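Cellobiose 2-epimerase (Ruminococcus albus, PDB 3VW5) catalyses the reversible epimerization of cellobiose to 4-O-beta-D-glucopyranosyl-D-mannose, and is built on an (alpha/alpha)6 barrel. Local coordinates at residues D24-F29 with D97-P102; H75-I80 with K129-L134; K144-L147 with G151-E154; G242-A247 with H276-I281; V311-A316 with E323-S328. The protein carries 2 engineered substitutions. One frame throughout, in Å; residues are numbered along the deposited sequence.

Contact 1: residues D24-F29 with D97-P102; sequences DENGGF and DFEGKP
Asn26, in the loop that follows helix 2-19, lies against Phe98 and Glu99 of a beta hairpin connection: a type I turn with a G1 bulge that joins strands 95-96 and 102-108. The turn is closed by Gly100 N to Asp97 O and by Asp97 N to Lys101 O, and Gly100 takes the positive phi that this bulge position calls for. The contact is a small one at the surface of the barrel. The Asn26 amide comes to the edge of the Phe98 ring, close to the ring plane, with ND2 3.3 Å from Phe98 CE2; amide and ring planes stand 86° apart. Phe98 places its CG between its own backbone N and carbonyl carbon (chi1 79°), which brings the CE2 edge of the ring up to the Asn26 amide. Nearer the backbone, Asn26 CB packs 3.3 Å from Phe98 O. That carbonyl also accepts a bond from Lys45, whose NZ reaches Gly27 O as well, so one ammonium spans both loops. Cut back to an alanine, this position is likely to leave the Phe98 ring edge and the Glu99 methylene without the amide that meets them both. On the other side of the amide, Asn26 OD1 lies 3.7 Å from Glu99 CG, and this same methylene sits 3.6 Å above the Phe98 ring plane, toward the rim.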
# COMPACT_ATOMS: atom_id res chain seq x y z
N ASP A 24 -22.14 -9.27 -6.34
CA ASP A 24 -23.45 -8.89 -5.82
C ASP A 24 -24.20 -10.09 -5.27
O ASP A 24 -25.22 -9.94 -4.61
CB ASP A 24 -24.29 -8.20 -6.90
CG ASP A 24 -23.69 -6.88 -7.35
OD1 ASP A 24 -23.47 -6.00 -6.49
OD2 ASP A 24 -23.44 -6.74 -8.57
N GLU A 25 -23.69 -11.29 -5.51
CA GLU A 25 -24.32 -12.51 -5.00
C GLU A 25 -23.94 -12.82 -3.54
O GLU A 25 -24.80 -13.07 -2.69
CB GLU A 25 -23.96 -13.69 -5.91
CG GLU A 25 -23.95 -13.31 -7.41
CD GLU A 25 -22.54 -13.25 -8.02
OE1 GLU A 25 -21.87 -14.32 -8.05
OE2 GLU A 25 -22.10 -12.14 -8.45
N ASN A 26 -22.64 -12.82 -3.25
CA ASN A 26 -22.20 -13.07 -1.89
C ASN A 26 -21.57 -11.86 -1.19
O ASN A 26 -21.06 -11.98 -0.08
CB ASN A 26 -21.30 -14.30 -1.83
CG ASN A 26 -22.07 -15.60 -1.99
OD1 ASN A 26 -22.87 -15.98 -1.13
ND2 ASN A 26 -21.81 -16.31 -3.09
N GLY A 27 -21.61 -10.70 -1.84
CA GLY A 27 -21.10 -9.48 -1.23
C GLY A 27 -19.62 -9.26 -1.47
O GLY A 27 -18.87 -10.20 -1.69
N GLY A 28 -19.19 -8.01 -1.45
CA GLY A 28 -17.80 -7.71 -1.68
C GLY A 28 -17.35 -8.02 -3.10
O GLY A 28 -18.14 -7.95 -4.03
N PHE A 29 -16.08 -8.36 -3.26
CA PHE A 29 -15.51 -8.71 -4.57
C PHE A 29 -14.91 -10.12 -4.58
O PHE A 29 -14.49 -10.62 -3.54
CB PHE A 29 -14.44 -7.70 -4.95
CG PHE A 29 -14.98 -6.34 -5.23
CD1 PHE A 29 -14.93 -5.81 -6.51
CD2 PHE A 29 -15.57 -5.60 -4.22
CE1 PHE A 29 -15.44 -4.57 -6.78
CE2 PHE A 29 -16.09 -4.35 -4.47
CZ PHE A 29 -16.03 -3.82 -5.76
N ASP A 97 -14.25 -16.33 4.06
CA ASP A 97 -14.56 -17.22 2.94
C ASP A 97 -15.41 -16.44 1.93
O ASP A 97 -15.69 -15.26 2.16
CB ASP A 97 -15.24 -18.52 3.41
CG ASP A 97 -16.62 -18.29 4.03
OD1 ASP A 97 -17.27 -17.25 3.76
OD2 ASP A 97 -17.06 -19.16 4.81
N PHE A 98 -15.81 -17.07 0.83
CA PHE A 98 -16.54 -16.35 -0.22
C PHE A 98 -17.88 -15.82 0.26
O PHE A 98 -18.45 -14.89 -0.34
CB PHE A 98 -16.72 -17.19 -1.48
CG PHE A 98 -17.83 -18.21 -1.40
CD1 PHE A 98 -17.66 -19.41 -0.72
CD2 PHE A 98 -19.05 -17.99 -2.05
CE1 PHE A 98 -18.68 -20.35 -0.67
CE2 PHE A 98 -20.06 -18.93 -2.00
CZ PHE A 98 -19.88 -20.11 -1.31
N GLU A 99 -18.38 -16.40 1.34
CA GLU A 99 -19.65 -15.95 1.91
C GLU A 99 -19.51 -14.87 2.97
O GLU A 99 -20.50 -14.29 3.40
CB GLU A 99 -20.42 -17.13 2.49
CG GLU A 99 -21.09 -17.96 1.42
CD GLU A 99 -21.78 -19.18 2.00
OE1 GLU A 99 -21.21 -19.79 2.94
OE2 GLU A 99 -22.89 -19.51 1.52
N GLY A 100 -18.28 -14.60 3.40
CA GLY A 100 -18.03 -13.56 4.38
C GLY A 100 -18.02 -14.07 5.81
O GLY A 100 -18.22 -13.31 6.75
N LYS A 101 -17.82 -15.38 5.96
CA LYS A 101 -17.55 -15.96 7.27
C LYS A 101 -16.07 -15.93 7.55
O LYS A 101 -15.25 -16.12 6.64
CB LYS A 101 -18.05 -17.40 7.36
CG LYS A 101 -19.56 -17.50 7.36
CD LYS A 101 -20.03 -18.87 7.83
CE LYS A 101 -21.50 -19.09 7.49
NZ LYS A 101 -21.72 -19.14 6.00
N PRO A 102 -15.70 -15.68 8.81
CA PRO A 102 -14.28 -15.61 9.19
C PRO A 102 -13.55 -16.93 8.91
O PRO A 102 -13.91 -17.95 9.48
CB PRO A 102 -14.35 -15.32 10.69
CG PRO A 102 -15.64 -14.54 10.84
CD PRO A 102 -16.59 -15.25 9.90

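Contact 2: residues H75-I80 with K129-L134; sequences HAYEFI and KEALAL
Tyr77 of helix 67-84 reaches across to helix 129-145 and supplies the whole touching surface of its segment. Its phenol is extended across by a CG set anti to the backbone N (chi1 167°). The hydroxyl gives a weak hydrogen bond to the carboxylate of Glu130, Tyr77 OH to Glu130 OE1 3.2 Å, with the acceptor at the ring edge near its plane. Beside this bond, Tyr77 CE1 packs 3.8 Å from Ala131 CB, and one turn further on Leu134 CD2 closes on the phenol end, 3.9 Å from Tyr77 OH. A phenylalanine in its place would probably keep the Ala131 contact but leave Glu130 without the phenol hydrogen bond. In the next shell the stronger partner of Glu130 is Lys81, which also forms a salt bridge with Glu78; its ammonium thus lies between two carboxylates whose OE1 atoms are 5.5 Å apart (Glu78 OE1 to Glu130 OE1), and probably offsets their like charges. The ring of Tyr77 is stacked with that of Tyr122 and touches Leu119, both on helix 109-126, while Leu54 of helix 47-64 meets it too. Helix 109-126 therefore fills in where the two segments stand apart, their axes 12.2 Å from each other and inclined at 44°. Tyr77 thus ties helices 67-84 and 129-145 together beside helix 109-126, within the all-helical wall of the (alpha/alpha)6 barrel.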
# COMPACT_ATOMS: atom_id res chain seq x y z
N HIS A 75 -20.14 -0.71 -1.86
CA HIS A 75 -20.34 -2.16 -1.87
C HIS A 75 -19.27 -2.86 -1.06
O HIS A 75 -19.57 -3.77 -0.29
CB HIS A 75 -20.33 -2.71 -3.31
CG HIS A 75 -20.61 -4.18 -3.40
ND1 HIS A 75 -21.85 -4.73 -3.15
CD2 HIS A 75 -19.79 -5.23 -3.70
CE1 HIS A 75 -21.79 -6.04 -3.29
NE2 HIS A 75 -20.56 -6.37 -3.63
N ALA A 76 -18.02 -2.44 -1.25
CA ALA A 76 -16.89 -2.97 -0.50
C ALA A 76 -16.95 -2.58 0.98
O ALA A 76 -16.75 -3.42 1.88
CB ALA A 76 -15.57 -2.50 -1.14
N TYR A 77 -17.21 -1.30 1.24
CA TYR A 77 -17.44 -0.83 2.60
C TYR A 77 -18.41 -1.72 3.38
O TYR A 77 -18.13 -2.13 4.51
CB TYR A 77 -17.94 0.61 2.59
CG TYR A 77 -18.49 1.08 3.91
CD1 TYR A 77 -17.65 1.41 4.96
CD2 TYR A 77 -19.87 1.25 4.10
CE1 TYR A 77 -18.15 1.88 6.17
CE2 TYR A 77 -20.38 1.70 5.30
CZ TYR A 77 -19.52 2.02 6.34
OH TYR A 77 -20.00 2.48 7.54
N GLU A 78 -19.56 -2.02 2.78
CA GLU A 78 -20.55 -2.82 3.48
C GLU A 78 -19.97 -4.17 3.85
O GLU A 78 -20.17 -4.68 4.95
CB GLU A 78 -21.83 -2.98 2.66
CG GLU A 78 -22.72 -1.74 2.67
CD GLU A 78 -23.57 -1.63 3.94
OE1 GLU A 78 -23.51 -0.55 4.59
OE2 GLU A 78 -24.30 -2.60 4.28
N PHE A 79 -19.22 -4.75 2.92
CA PHE A 79 -18.62 -6.05 3.17
C PHE A 79 -17.70 -5.99 4.40
O PHE A 79 -17.73 -6.89 5.24
CB PHE A 79 -17.87 -6.55 1.93
CG PHE A 79 -17.38 -7.95 2.06
CD1 PHE A 79 -18.26 -9.02 1.94
CD2 PHE A 79 -16.03 -8.20 2.32
CE1 PHE A 79 -17.80 -10.33 2.07
CE2 PHE A 79 -15.57 -9.50 2.45
CZ PHE A 79 -16.46 -10.57 2.32
N ILE A 80 -16.91 -4.92 4.50
CA ILE A 80 -15.95 -4.79 5.60
C ILE A 80 -16.65 -4.60 6.94
O ILE A 80 -16.46 -5.37 7.89
CB ILE A 80 -14.96 -3.63 5.35
CG1 ILE A 80 -14.01 -3.98 4.21
CG2 ILE A 80 -14.17 -3.28 6.61
CD1 ILE A 80 -13.22 -2.79 3.70
N LYS A 129 -20.62 9.32 8.26
CA LYS A 129 -19.93 9.53 9.52
C LYS A 129 -19.72 8.24 10.32
O LYS A 129 -18.98 8.21 11.30
CB LYS A 129 -20.67 10.56 10.37
CG LYS A 129 -19.92 11.88 10.53
CD LYS A 129 -20.86 13.08 10.48
CE LYS A 129 -22.13 12.84 11.31
NZ LYS A 129 -23.27 13.75 10.90
N GLU A 130 -20.38 7.17 9.91
CA GLU A 130 -20.26 5.90 10.59
C GLU A 130 -18.95 5.23 10.15
O GLU A 130 -18.34 4.47 10.91
CB GLU A 130 -21.47 5.03 10.26
CG GLU A 130 -21.39 3.59 10.71
CD GLU A 130 -22.56 2.75 10.19
OE1 GLU A 130 -22.85 2.78 8.96
OE2 GLU A 130 -23.21 2.06 11.01
N ALA A 131 -18.53 5.53 8.92
CA ALA A 131 -17.24 5.09 8.42
C ALA A 131 -16.08 5.72 9.22
O ALA A 131 -15.08 5.05 9.51
CB ALA A 131 -17.10 5.41 6.93
N LEU A 132 -16.23 6.99 9.58
CA LEU A 132 -15.24 7.68 10.42
C LEU A 132 -15.20 7.11 11.85
O LEU A 132 -14.13 6.91 12.43
CB LEU A 132 -15.52 9.18 10.46
CG LEU A 132 -14.54 9.98 11.31
CD1 LEU A 132 -13.19 10.06 10.64
CD2 LEU A 132 -15.07 11.37 11.57
N ALA A 133 -16.37 6.87 12.42
CA ALA A 133 -16.45 6.17 13.69
C ALA A 133 -15.68 4.81 13.65
O ALA A 133 -14.86 4.52 14.52
CB ALA A 133 -17.91 5.98 14.10
N LEU A 134 -15.95 3.99 12.65
CA LEU A 134 -15.26 2.73 12.51
C LEU A 134 -13.75 2.95 12.42
O LEU A 134 -12.95 2.20 12.99
CB LEU A 134 -15.76 2.02 11.27
CG LEU A 134 -16.77 0.90 11.50
CD1 LEU A 134 -17.49 1.11 12.80
CD2 LEU A 134 -17.74 0.82 10.32

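Contact 3: residues K144-L147 with G151-E154; sequences KNTL and GYRE
Leu147 and Tyr152 face each other as a non-hydrogen-bonded pair in the antiparallel beta hairpin of strands 147-148 and 151-156, just after helix 129-145 ends. Strand 147-148 is an outermost strand of its sheet. Both side chains rise on the same face of the hairpin. Leu147 holds CG anti to its backbone N (chi1 -175°), and from there its CD1 methyl settles over the middle of the Tyr152 ring as a CH-pi contact, 3.7 Å from Leu147 CD1 to the Tyr152 centroid and only 8° off the ring normal. Thr146 approaches the same ring from another direction: its OG1 lies at the edge and in the ring plane, 3.5 Å from Tyr152 CD1. The hydroxyl has its polar partner within the preceding helix, at Ile142 O. Tyr152 is held at its far end too, since OH bonds to Glu143 and to Gln208, and Arg204 and Phe207 of helix 199-216 touch its side chain. The ring is thus held by two bonds at its hydroxyl, with the leucine methyl over one face. Arg153 turns the other way; its extended chain leads off to a cation-pi contact with Tyr148, while CB stays near the carbonyl of Thr146. One backbone bond crosses between the segments, from Arg153 N to Thr146 O at 2.8 Å and nearly straight (171°), and Tyr152 CA adds a CA-H...O contact to that same oxygen at 3.4 Å.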
# COMPACT_ATOMS: atom_id res chain seq x y z
N LYS A 144 -4.66 0.21 21.82
CA LYS A 144 -4.91 -0.59 23.02
C LYS A 144 -4.11 -1.89 23.03
O LYS A 144 -3.44 -2.22 24.01
CB LYS A 144 -6.40 -0.92 23.11
CG LYS A 144 -6.87 -1.38 24.49
CD LYS A 144 -6.40 -0.38 25.53
CE LYS A 144 -7.42 -0.19 26.66
NZ LYS A 144 -7.33 -1.29 27.67
N ASN A 145 -4.19 -2.64 21.94
CA ASN A 145 -3.74 -4.03 21.95
C ASN A 145 -2.39 -4.34 21.31
O ASN A 145 -1.82 -5.40 21.58
CB ASN A 145 -4.82 -4.95 21.37
CG ASN A 145 -6.15 -4.80 22.10
OD1 ASN A 145 -6.31 -5.31 23.21
ND2 ASN A 145 -7.10 -4.10 21.50
N THR A 146 -1.87 -3.44 20.48
CA THR A 146 -0.66 -3.76 19.70
C THR A 146 0.54 -2.92 20.08
O THR A 146 1.65 -3.21 19.68
CB THR A 146 -0.88 -3.61 18.18
OG1 THR A 146 -0.91 -2.22 17.81
CG2 THR A 146 -2.17 -4.28 17.75
N LEU A 147 0.31 -1.87 20.86
CA LEU A 147 1.39 -0.97 21.22
C LEU A 147 2.06 -1.42 22.51
O LEU A 147 1.44 -1.48 23.56
CB LEU A 147 0.85 0.46 21.39
CG LEU A 147 1.91 1.52 21.66
CD1 LEU A 147 2.94 1.55 20.55
CD2 LEU A 147 1.28 2.88 21.83
N GLY A 151 7.45 0.06 20.93
CA GLY A 151 6.79 0.17 19.64
C GLY A 151 5.68 -0.84 19.39
O GLY A 151 5.34 -1.64 20.26
N TYR A 152 5.12 -0.80 18.19
CA TYR A 152 4.03 -1.69 17.83
C TYR A 152 4.50 -3.12 17.60
O TYR A 152 5.55 -3.35 16.99
CB TYR A 152 3.34 -1.16 16.56
CG TYR A 152 2.70 0.19 16.74
CD1 TYR A 152 1.40 0.32 17.23
CD2 TYR A 152 3.40 1.36 16.44
CE1 TYR A 152 0.82 1.56 17.42
CE2 TYR A 152 2.82 2.62 16.63
CZ TYR A 152 1.53 2.70 17.11
OH TYR A 152 0.93 3.92 17.30
N ARG A 153 3.72 -4.09 18.08
CA ARG A 153 3.89 -5.49 17.71
C ARG A 153 2.90 -5.85 16.61
O ARG A 153 1.86 -5.21 16.48
CB ARG A 153 3.70 -6.39 18.92
CG ARG A 153 4.85 -6.30 19.87
CD ARG A 153 4.70 -7.29 20.98
NE ARG A 153 5.82 -7.20 21.92
CZ ARG A 153 5.97 -7.99 22.98
NH1 ARG A 153 5.07 -8.94 23.23
NH2 ARG A 153 7.01 -7.83 23.78
N GLU A 154 3.20 -6.88 15.82
CA GLU A 154 2.53 -7.04 14.53
C GLU A 154 1.51 -8.18 14.34
O GLU A 154 0.54 -8.00 13.60
CB GLU A 154 3.58 -7.07 13.42
CG GLU A 154 4.53 -5.90 13.55
CD GLU A 154 5.29 -5.61 12.28
OE1 GLU A 154 6.04 -4.60 12.27
OE2 GLU A 154 5.13 -6.38 11.30

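Contact 4: residues G242-A247 with H276-I281; sequences GHDIEA and HNIQDI
Apolar packing of Ile278 against Asp244 and Ile245 joins two helices that follow one another in the (alpha/alpha)6 barrel, 241-258 and 261-281, which run in roughly opposite directions here. The contact lies in the interior and is small, with 135 Å² buried between the segments; its nearest CA atoms, those of Ile245 and Ile278, are 6.8 Å apart. Ile278 does the work for its helix by dividing its two branches between consecutive residues of the other. With CG1 beside the backbone N (chi1 -72°), the longer branch runs to Asp244, where Ile278 CD1 meets the methylene, 3.8 Å from Asp244 CB; the two side chains cross obliquely. The CG2 methyl, anti to the backbone N, is left facing the neighbouring residue at longer range, 4.2 Å from Ile245 CB. Asp244 thus offers carbon to the isoleucine while its carboxylate lies at the margin of the apolar patch. That group is well supplied with donors: His239 NE2 bonds to OD1, and Leu224 N adds a weak bond to the same oxygen. On the other helix, His276 meets the ring of Phe325, tying helix 261-281 onward to helix 323-340. A single water completes the junction between the two segments, donating to Asp244 OD1 at 2.9 Å and accepting from Asn277 ND2 at 2.9 Å.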
# COMPACT_ATOMS: atom_id res chain seq x y z
N GLY A 242 11.46 -1.25 -3.38
CA GLY A 242 10.07 -0.84 -3.51
C GLY A 242 9.58 -0.07 -2.30
O GLY A 242 9.05 1.03 -2.43
N HIS A 243 9.75 -0.65 -1.12
CA HIS A 243 9.36 0.05 0.10
C HIS A 243 10.13 1.35 0.30
O HIS A 243 9.60 2.31 0.84
CB HIS A 243 9.49 -0.85 1.32
CG HIS A 243 8.49 -1.94 1.36
ND1 HIS A 243 8.80 -3.25 1.07
CD2 HIS A 243 7.17 -1.93 1.66
CE1 HIS A 243 7.72 -4.00 1.19
NE2 HIS A 243 6.71 -3.22 1.55
N ASP A 244 11.38 1.38 -0.14
CA ASP A 244 12.17 2.59 0.03
C ASP A 244 11.57 3.75 -0.72
O ASP A 244 11.27 4.79 -0.13
CB ASP A 244 13.61 2.36 -0.43
CG ASP A 244 14.50 1.85 0.69
OD1 ASP A 244 15.68 2.26 0.72
OD2 ASP A 244 14.02 1.06 1.53
N ILE A 245 11.38 3.58 -2.02
CA ILE A 245 10.84 4.63 -2.86
C ILE A 245 9.39 4.99 -2.48
O ILE A 245 8.98 6.14 -2.59
CB ILE A 245 10.98 4.28 -4.38
CG1 ILE A 245 10.83 5.54 -5.25
CG2 ILE A 245 9.98 3.21 -4.79
CD1 ILE A 245 11.65 6.73 -4.75
N GLU A 246 8.62 4.01 -2.02
CA GLU A 246 7.27 4.27 -1.54
C GLU A 246 7.27 5.10 -0.25
O GLU A 246 6.52 6.07 -0.11
CB GLU A 246 6.55 2.95 -1.27
CG GLU A 246 5.10 3.10 -0.91
CD GLU A 246 4.48 1.79 -0.48
OE1 GLU A 246 5.23 0.81 -0.28
OE2 GLU A 246 3.23 1.74 -0.34
N ALA A 247 8.12 4.72 0.69
CA ALA A 247 8.22 5.43 1.96
C ALA A 247 8.56 6.91 1.75
O ALA A 247 8.05 7.76 2.47
CB ALA A 247 9.23 4.77 2.88
N HIS A 276 17.56 9.61 -4.19
CA HIS A 276 18.73 9.61 -5.05
C HIS A 276 19.37 8.25 -5.02
O HIS A 276 19.77 7.74 -6.06
CB HIS A 276 19.75 10.70 -4.66
CG HIS A 276 19.43 12.05 -5.22
ND1 HIS A 276 19.59 12.35 -6.56
CD2 HIS A 276 18.91 13.16 -4.63
CE1 HIS A 276 19.20 13.61 -6.77
NE2 HIS A 276 18.79 14.13 -5.61
N ASN A 277 19.45 7.67 -3.82
CA ASN A 277 20.04 6.35 -3.68
C ASN A 277 19.34 5.30 -4.54
O ASN A 277 20.00 4.57 -5.28
CB ASN A 277 20.04 5.90 -2.23
CG ASN A 277 21.03 4.77 -1.99
OD1 ASN A 277 22.20 4.88 -2.36
ND2 ASN A 277 20.56 3.68 -1.40
N ILE A 278 18.01 5.24 -4.47
CA ILE A 278 17.23 4.27 -5.22
C ILE A 278 17.40 4.43 -6.73
O ILE A 278 17.54 3.45 -7.47
CB ILE A 278 15.73 4.32 -4.83
CG1 ILE A 278 15.57 3.74 -3.43
CG2 ILE A 278 14.88 3.52 -5.81
CD1 ILE A 278 16.05 2.30 -3.35
N GLN A 279 17.39 5.68 -7.19
CA GLN A 279 17.60 5.99 -8.59
C GLN A 279 18.97 5.53 -9.10
O GLN A 279 19.09 5.06 -10.24
CB GLN A 279 17.42 7.50 -8.82
CG GLN A 279 17.57 7.93 -10.26
CD GLN A 279 17.41 9.41 -10.42
OE1 GLN A 279 16.56 9.87 -11.19
NE2 GLN A 279 18.22 10.18 -9.70
N ASP A 280 20.00 5.63 -8.26
CA ASP A 280 21.34 5.22 -8.66
C ASP A 280 21.54 3.70 -8.62
O ASP A 280 22.29 3.14 -9.43
CB ASP A 280 22.39 5.94 -7.79
CG ASP A 280 23.83 5.49 -8.09
OD1 ASP A 280 24.65 5.41 -7.13
OD2 ASP A 280 24.14 5.19 -9.28
N ILE A 281 20.85 3.06 -7.70
CA ILE A 281 21.17 1.71 -7.23
C ILE A 281 20.20 0.65 -7.72
O ILE A 281 20.55 -0.52 -7.86
CB ILE A 281 21.20 1.72 -5.68
CG1 ILE A 281 22.59 2.14 -5.23
CG2 ILE A 281 20.76 0.40 -5.06
CD1 ILE A 281 23.63 1.86 -6.29
O HOH W 1 17.83 3.90 -0.42

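Contact 5: residues V311-A316 with E323-S328; sequences VGFINA and EKFLES
Phe325 lays one face of its ring under the methyl of Ala316, which sits over the ring centre at 3.5 Å from Ala316 CB to the Phe325 centroid, 9° off the normal. This CH-pi contact belongs to an antiparallel helical hairpin of the (alpha/alpha)6 barrel, in which helices 303-318 and 323-340 follow each other through a short turn; their local axes come within 7.9 Å at 161°. The arrangement is reciprocal. Each helix presents a phenylalanine, and three residues further along each a small side chain that covers the ring of the other. Ser328 does this for Phe313, its CB lying over one face but toward the rim, 4.0 Å from the Phe313 centroid. Both phenylalanines set CG beside the backbone N, anti to the carbonyl carbon, which directs the two rings out on the same flank of the hairpin, where the two side chains cross at about a right angle, Phe313 CD1 and Phe325 CD1 4.0 Å apart. Gln279 of helix 261-281 packs on both rings and lies beside the hydroxyl of Ser328, so a third helix closes this flank. On the other flank, Ile314 and Leu326 share Val387 from the C-terminal tail and meet each other at 4.3 Å between Ile314 CG1 and Leu326 CD1. The backbones are closest at the phenylalanines themselves, where Phe325 CB lies 3.3 Å from Phe313 O.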
# COMPACT_ATOMS: atom_id res chain seq x y z
N VAL A 311 5.48 7.30 -8.70
CA VAL A 311 5.11 8.34 -7.74
C VAL A 311 6.33 8.93 -7.01
O VAL A 311 6.50 10.14 -6.95
CB VAL A 311 4.13 7.82 -6.68
CG1 VAL A 311 3.72 8.96 -5.75
CG2 VAL A 311 2.92 7.19 -7.33
N GLY A 312 7.16 8.06 -6.45
CA GLY A 312 8.29 8.50 -5.64
C GLY A 312 9.28 9.37 -6.39
O GLY A 312 9.83 10.31 -5.84
N PHE A 313 9.50 9.03 -7.65
CA PHE A 313 10.39 9.81 -8.50
C PHE A 313 9.81 11.19 -8.86
O PHE A 313 10.54 12.18 -8.93
CB PHE A 313 10.71 9.03 -9.78
CG PHE A 313 11.74 7.95 -9.59
CD1 PHE A 313 12.70 8.06 -8.59
CD2 PHE A 313 11.74 6.83 -10.42
CE1 PHE A 313 13.66 7.07 -8.42
CE2 PHE A 313 12.69 5.84 -10.25
CZ PHE A 313 13.65 5.96 -9.25
N ILE A 314 8.50 11.23 -9.12
CA ILE A 314 7.82 12.49 -9.42
C ILE A 314 7.86 13.38 -8.19
O ILE A 314 8.20 14.57 -8.28
CB ILE A 314 6.37 12.25 -9.88
CG1 ILE A 314 6.38 11.60 -11.27
CG2 ILE A 314 5.57 13.55 -9.86
CD1 ILE A 314 5.01 11.30 -11.82
N ASN A 315 7.54 12.79 -7.04
CA ASN A 315 7.65 13.46 -5.76
C ASN A 315 9.06 14.01 -5.50
O ASN A 315 9.22 15.12 -4.98
CB ASN A 315 7.26 12.49 -4.64
CG ASN A 315 7.19 13.17 -3.29
OD1 ASN A 315 6.21 13.86 -2.99
ND2 ASN A 315 8.22 12.99 -2.48
N ALA A 316 10.08 13.23 -5.87
CA ALA A 316 11.46 13.65 -5.67
C ALA A 316 11.76 14.86 -6.56
O ALA A 316 12.46 15.79 -6.13
CB ALA A 316 12.43 12.52 -5.94
N GLU A 323 15.59 17.19 -12.94
CA GLU A 323 14.77 16.65 -14.02
C GLU A 323 15.03 15.18 -14.28
O GLU A 323 14.19 14.48 -14.85
CB GLU A 323 14.95 17.48 -15.29
CG GLU A 323 13.91 18.61 -15.39
CD GLU A 323 14.41 19.83 -16.16
OE1 GLU A 323 15.48 19.74 -16.82
OE2 GLU A 323 13.73 20.89 -16.10
N LYS A 324 16.18 14.69 -13.82
CA LYS A 324 16.50 13.29 -14.03
C LYS A 324 15.50 12.39 -13.29
O LYS A 324 15.25 11.26 -13.72
CB LYS A 324 17.99 13.01 -13.71
CG LYS A 324 18.30 11.87 -12.76
CD LYS A 324 19.81 11.85 -12.36
CE LYS A 324 20.17 12.93 -11.27
NZ LYS A 324 21.55 12.79 -10.63
N PHE A 325 14.90 12.90 -12.22
CA PHE A 325 13.86 12.15 -11.50
C PHE A 325 12.64 11.96 -12.39
O PHE A 325 12.03 10.87 -12.45
CB PHE A 325 13.46 12.86 -10.21
CG PHE A 325 14.41 12.65 -9.06
CD1 PHE A 325 14.88 11.38 -8.74
CD2 PHE A 325 14.83 13.72 -8.28
CE1 PHE A 325 15.75 11.19 -7.67
CE2 PHE A 325 15.70 13.53 -7.21
CZ PHE A 325 16.16 12.26 -6.91
N LEU A 326 12.29 13.03 -13.10
CA LEU A 326 11.21 13.03 -14.08
C LEU A 326 11.44 12.02 -15.20
O LEU A 326 10.55 11.23 -15.54
CB LEU A 326 11.09 14.42 -14.68
CG LEU A 326 9.66 14.91 -14.76
CD1 LEU A 326 8.77 14.09 -13.84
CD2 LEU A 326 9.63 16.38 -14.39
N GLU A 327 12.63 12.05 -15.79
CA GLU A 327 12.99 11.08 -16.81
C GLU A 327 12.88 9.65 -16.29
O GLU A 327 12.33 8.78 -16.96
CB GLU A 327 14.40 11.34 -17.36
CG GLU A 327 14.42 12.21 -18.62
CD GLU A 327 15.04 13.59 -18.41
OE1 GLU A 327 14.29 14.59 -18.50
OE2 GLU A 327 16.28 13.67 -18.15
N SER A 328 13.37 9.42 -15.07
CA SER A 328 13.24 8.09 -14.47
C SER A 328 11.78 7.66 -14.37
O SER A 328 11.42 6.54 -14.73
CB SER A 328 13.89 8.06 -13.09
OG SER A 328 15.28 8.28 -13.19

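How the contacts relate
Contact 1 closes the loop from 24-29 to 97-102; 75-80 lies inside that span and pairs with 129-134 beyond it, so contacts 1 and 2 cross. The two touch where His75 and Phe79 lie against residues 24-28, joining the N-terminal loop to helix 67-84. From there all is in series. Contact 3 closes a tight hairpin just after helix 129-145, the helix that contact 2 enters at its start. Contacts 4 and 5 each join helices consecutive in the chain; their centres are 11 Å apart, and they touch through His276 and Gln279 against helix 323-340. Both lie across the chain's centre from contacts 1 and 2.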